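Local coordinates for ebony (Drosophila melanogaster, PDB 6DYM), which forms the C-terminal condensation domain of a nonribosomal peptide synthetase and probably joins beta-alanine to biogenic amines through peptide-bond formation, at residues T179-Q184 against A206-K211. Residues are numbered along the deposited sequence; the frame is centred on the assembly and turned at random.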
ATOM      1  N   THR A 179      -7.529  10.857  10.094  1.00 19.94           N
ATOM      2  CA  THR A 179      -6.912  11.584   8.991  1.00 20.17           C
ATOM      3  C   THR A 179      -5.865  12.544   9.548  1.00 24.80           C
ATOM      4  O   THR A 179      -6.195  13.430  10.342  1.00 23.17           O
ATOM      5  CB  THR A 179      -7.964  12.359   8.201  1.00 23.12           C
ATOM      6  OG1 THR A 179      -8.796  11.450   7.470  1.00 23.98           O
ATOM      7  CG2 THR A 179      -7.294  13.318   7.225  1.00 28.62           C
ATOM      8  N   LEU A 180      -4.607  12.379   9.135  1.00 23.72           N
ATOM      9  CA  LEU A 180      -3.542  13.270   9.580  1.00 21.62           C
ATOM     10  C   LEU A 180      -3.101  14.267   8.520  1.00 28.81           C
ATOM     11  O   LEU A 180      -2.451  15.263   8.862  1.00 27.29           O
ATOM     12  CB  LEU A 180      -2.325  12.458  10.042  1.00 20.15           C
ATOM     13  CG  LEU A 180      -2.583  11.635  11.307  1.00 28.25           C
ATOM     14  CD1 LEU A 180      -1.308  10.977  11.804  1.00 26.64           C
ATOM     15  CD2 LEU A 180      -3.200  12.507  12.386  1.00 28.04           C
ATOM     16  N   LEU A 181      -3.431  14.024   7.255  1.00 22.01           N
ATOM     17  CA  LEU A 181      -3.144  14.960   6.176  1.00 24.15           C
ATOM     18  C   LEU A 181      -4.087  14.648   5.027  1.00 26.22           C
ATOM     19  O   LEU A 181      -4.274  13.476   4.682  1.00 24.24           O
ATOM     20  CB  LEU A 181      -1.688  14.853   5.710  1.00 21.57           C
ATOM     21  CG  LEU A 181      -1.258  15.766   4.555  1.00 23.51           C
ATOM     22  CD1 LEU A 181      -1.106  17.203   5.028  1.00 28.80           C
ATOM     23  CD2 LEU A 181       0.036  15.270   3.912  1.00 30.04           C
ATOM     24  N   ASN A 182      -4.678  15.682   4.442  1.00 19.00           N
ATOM     25  CA  ASN A 182      -5.504  15.533   3.247  1.00 24.64           C
ATOM     26  C   ASN A 182      -4.900  16.456   2.198  1.00 23.01           C
ATOM     27  O   ASN A 182      -5.231  17.641   2.142  1.00 22.56           O
ATOM     28  CB  ASN A 182      -6.973  15.868   3.533  1.00 25.27           C
ATOM     29  CG  ASN A 182      -7.868  15.643   2.330  1.00 29.68           C
ATOM     30  OD1 ASN A 182      -7.411  15.641   1.186  1.00 27.77           O
ATOM     31  ND2 ASN A 182      -9.153  15.437   2.586  1.00 21.42           N
ATOM     32  N   PHE A 183      -4.026  15.915   1.360  1.00 22.35           N
ATOM     33  CA  PHE A 183      -3.254  16.741   0.444  1.00 20.47           C
ATOM     34  C   PHE A 183      -3.809  16.662  -0.970  1.00 26.67           C
ATOM     35  O   PHE A 183      -4.137  15.581  -1.465  1.00 23.68           O
ATOM     36  CB  PHE A 183      -1.779  16.339   0.445  1.00 21.29           C
ATOM     37  CG  PHE A 183      -0.880  17.371  -0.177  1.00 26.01           C
ATOM     38  CD1 PHE A 183      -0.429  18.453   0.564  1.00 25.23           C
ATOM     39  CD2 PHE A 183      -0.502  17.273  -1.506  1.00 21.53           C
ATOM     40  CE1 PHE A 183       0.391  19.411  -0.013  1.00 23.52           C
ATOM     41  CE2 PHE A 183       0.316  18.230  -2.087  1.00 23.38           C
ATOM     42  CZ  PHE A 183       0.758  19.298  -1.340  1.00 19.94           C
ATOM     43  N   GLN A 184      -3.898  17.824  -1.616  1.00 23.84           N
ATOM     44  CA  GLN A 184      -4.319  17.933  -3.009  1.00 28.46           C
ATOM     45  C   GLN A 184      -3.138  17.579  -3.908  1.00 23.77           C
ATOM     46  O   GLN A 184      -2.155  18.323  -3.968  1.00 24.92           O
ATOM     47  CB  GLN A 184      -4.824  19.348  -3.279  1.00 25.21           C
ATOM     48  CG  GLN A 184      -5.573  19.542  -4.585  1.00 29.67           C
ATOM     49  CD  GLN A 184      -6.196  20.919  -4.671  1.00 32.37           C
ATOM     50  OE1 GLN A 184      -6.979  21.310  -3.806  1.00 32.42           O
ATOM     51  NE2 GLN A 184      -5.838  21.671  -5.706  1.00 31.32           N
ATOM     52  N   ALA A 206      -4.410  12.773  -1.659  1.00 21.45           N
ATOM     53  CA  ALA A 206      -3.616  11.766  -0.968  1.00 23.48           C
ATOM     54  C   ALA A 206      -3.874  11.976   0.513  1.00 25.36           C
ATOM     55  O   ALA A 206      -3.696  13.090   1.021  1.00 23.67           O
ATOM     56  CB  ALA A 206      -2.126  11.897  -1.287  1.00 24.25           C
ATOM     57  N   ILE A 207      -4.331  10.933   1.194  1.00 20.85           N
ATOM     58  CA  ILE A 207      -4.769  11.052   2.576  1.00 17.99           C
ATOM     59  C   ILE A 207      -3.888  10.166   3.438  1.00 22.11           C
ATOM     60  O   ILE A 207      -3.759   8.962   3.174  1.00 19.02           O
ATOM     61  CB  ILE A 207      -6.254  10.692   2.738  1.00 19.93           C
ATOM     62  CG1 ILE A 207      -7.090  11.536   1.764  1.00 29.88           C
ATOM     63  CG2 ILE A 207      -6.685  10.934   4.172  1.00 18.16           C
ATOM     64  CD1 ILE A 207      -8.565  11.574   2.060  1.00 33.64           C
ATOM     65  N   VAL A 208      -3.276  10.767   4.456  1.00 18.29           N
ATOM     66  CA  VAL A 208      -2.434  10.052   5.412  1.00 21.34           C
ATOM     67  C   VAL A 208      -3.312   9.604   6.572  1.00 20.88           C
ATOM     68  O   VAL A 208      -3.944  10.432   7.239  1.00 19.78           O
ATOM     69  CB  VAL A 208      -1.270  10.933   5.898  1.00 23.85           C
ATOM     70  CG1 VAL A 208      -0.433  10.192   6.930  1.00 22.60           C
ATOM     71  CG2 VAL A 208      -0.399  11.340   4.724  1.00 18.22           C
ATOM     72  N   HIS A 209      -3.349   8.295   6.811  1.00 17.96           N
ATOM     73  CA  HIS A 209      -4.274   7.685   7.754  1.00 26.40           C
ATOM     74  C   HIS A 209      -3.514   6.961   8.855  1.00 24.37           C
ATOM     75  O   HIS A 209      -2.488   6.324   8.606  1.00 20.77           O
ATOM     76  CB  HIS A 209      -5.208   6.691   7.049  1.00 20.15           C
ATOM     77  CG  HIS A 209      -6.403   7.326   6.415  1.00 18.02           C
ATOM     78  ND1 HIS A 209      -6.700   7.183   5.076  1.00 21.38           N
ATOM     79  CD2 HIS A 209      -7.392   8.089   6.940  1.00 22.27           C
ATOM     80  CE1 HIS A 209      -7.819   7.832   4.803  1.00 22.49           C
ATOM     81  NE2 HIS A 209      -8.256   8.394   5.917  1.00 23.42           N
ATOM     82  N   TRP A 210      -4.052   7.037  10.073  1.00 20.10           N
ATOM     83  CA  TRP A 210      -3.411   6.464  11.249  1.00 19.53           C
ATOM     84  C   TRP A 210      -4.489   5.906  12.165  1.00 22.26           C
ATOM     85  O   TRP A 210      -5.473   6.592  12.458  1.00 19.21           O
ATOM     86  CB  TRP A 210      -2.571   7.531  11.969  1.00 24.14           C
ATOM     87  CG  TRP A 210      -2.123   7.208  13.372  1.00 24.10           C
ATOM     88  CD1 TRP A 210      -2.551   7.806  14.521  1.00 23.50           C
ATOM     89  CD2 TRP A 210      -1.131   6.246  13.768  1.00 21.64           C
ATOM     90  NE1 TRP A 210      -1.901   7.269  15.606  1.00 23.89           N
ATOM     91  CE2 TRP A 210      -1.026   6.309  15.172  1.00 22.15           C
ATOM     92  CE3 TRP A 210      -0.333   5.332  13.073  1.00 21.33           C
ATOM     93  CZ2 TRP A 210      -0.150   5.500  15.895  1.00 22.46           C
ATOM     94  CZ3 TRP A 210       0.537   4.529  13.795  1.00 25.12           C
ATOM     95  CH2 TRP A 210       0.622   4.622  15.189  1.00 24.00           C
ATOM     96  N   LYS A 211      -4.315   4.661  12.603  1.00 22.78           N
ATOM     97  CA  LYS A 211      -5.264   4.016  13.501  1.00 25.48           C
ATOM     98  C   LYS A 211      -4.499   3.383  14.648  1.00 22.02           C
ATOM     99  O   LYS A 211      -3.702   2.466  14.432  1.00 21.81           O
ATOM    100  CB  LYS A 211      -6.101   2.960  12.771  1.00 22.40           C
ATOM    101  CG  LYS A 211      -7.133   2.270  13.658  1.00 29.44           C
ATOM    102  CD  LYS A 211      -8.050   1.366  12.843  1.00 31.27           C
ATOM    103  CE  LYS A 211      -9.144   0.771  13.710  1.00 41.25           C
ATOM    104  NZ  LYS A 211      -9.367   1.596  14.927  1.00 42.46           N
TER
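L180 and L181 both pair with V208, at a beta bulge where the edge strand 179-184 runs antiparallel to 206-211. The strand order of the sheet is that of a GNAT (acetyltransferase-like) fold, and these are its last two strands, antiparallel neighbours joined by a long connection. L180 N donates a hydrogen bond to V208 O at 2.8 Å, and V208 N donates one to L181 O. Beyond the bulge, F183 and A206 exchange two backbone hydrogen bonds.

L181, V208 and A206 turn to the face covered by helix 93-111. L181 CB and CD2 both meet V208 CG2, CB at 3.9 Å. L180 lies side by side with W210, with L180 CD1 3.7 Å from W210 CB.

T179, N182, I207 and H209 share the other face. I207 CG1 stands beside its own backbone N (chi1 -54°). The extended chi2 (-164°) then places I207 CD1 alongside N182, 3.9 Å from N182 ND2. R205 holds N182 OD1 by a hydrogen bond. I207 CG2 meets T179 CG2 at 3.9 Å and also sits over the H209 ring, offset toward its rim. An alanine at I207 would probably open a gap between T179, N182 and the H209 ring. That ring is hydrogen-bonded at both nitrogens, ND1 to N163 and NE2 to D173. T179 OG1 lies oblique to this ring, 3.5 Å from H209 NE2.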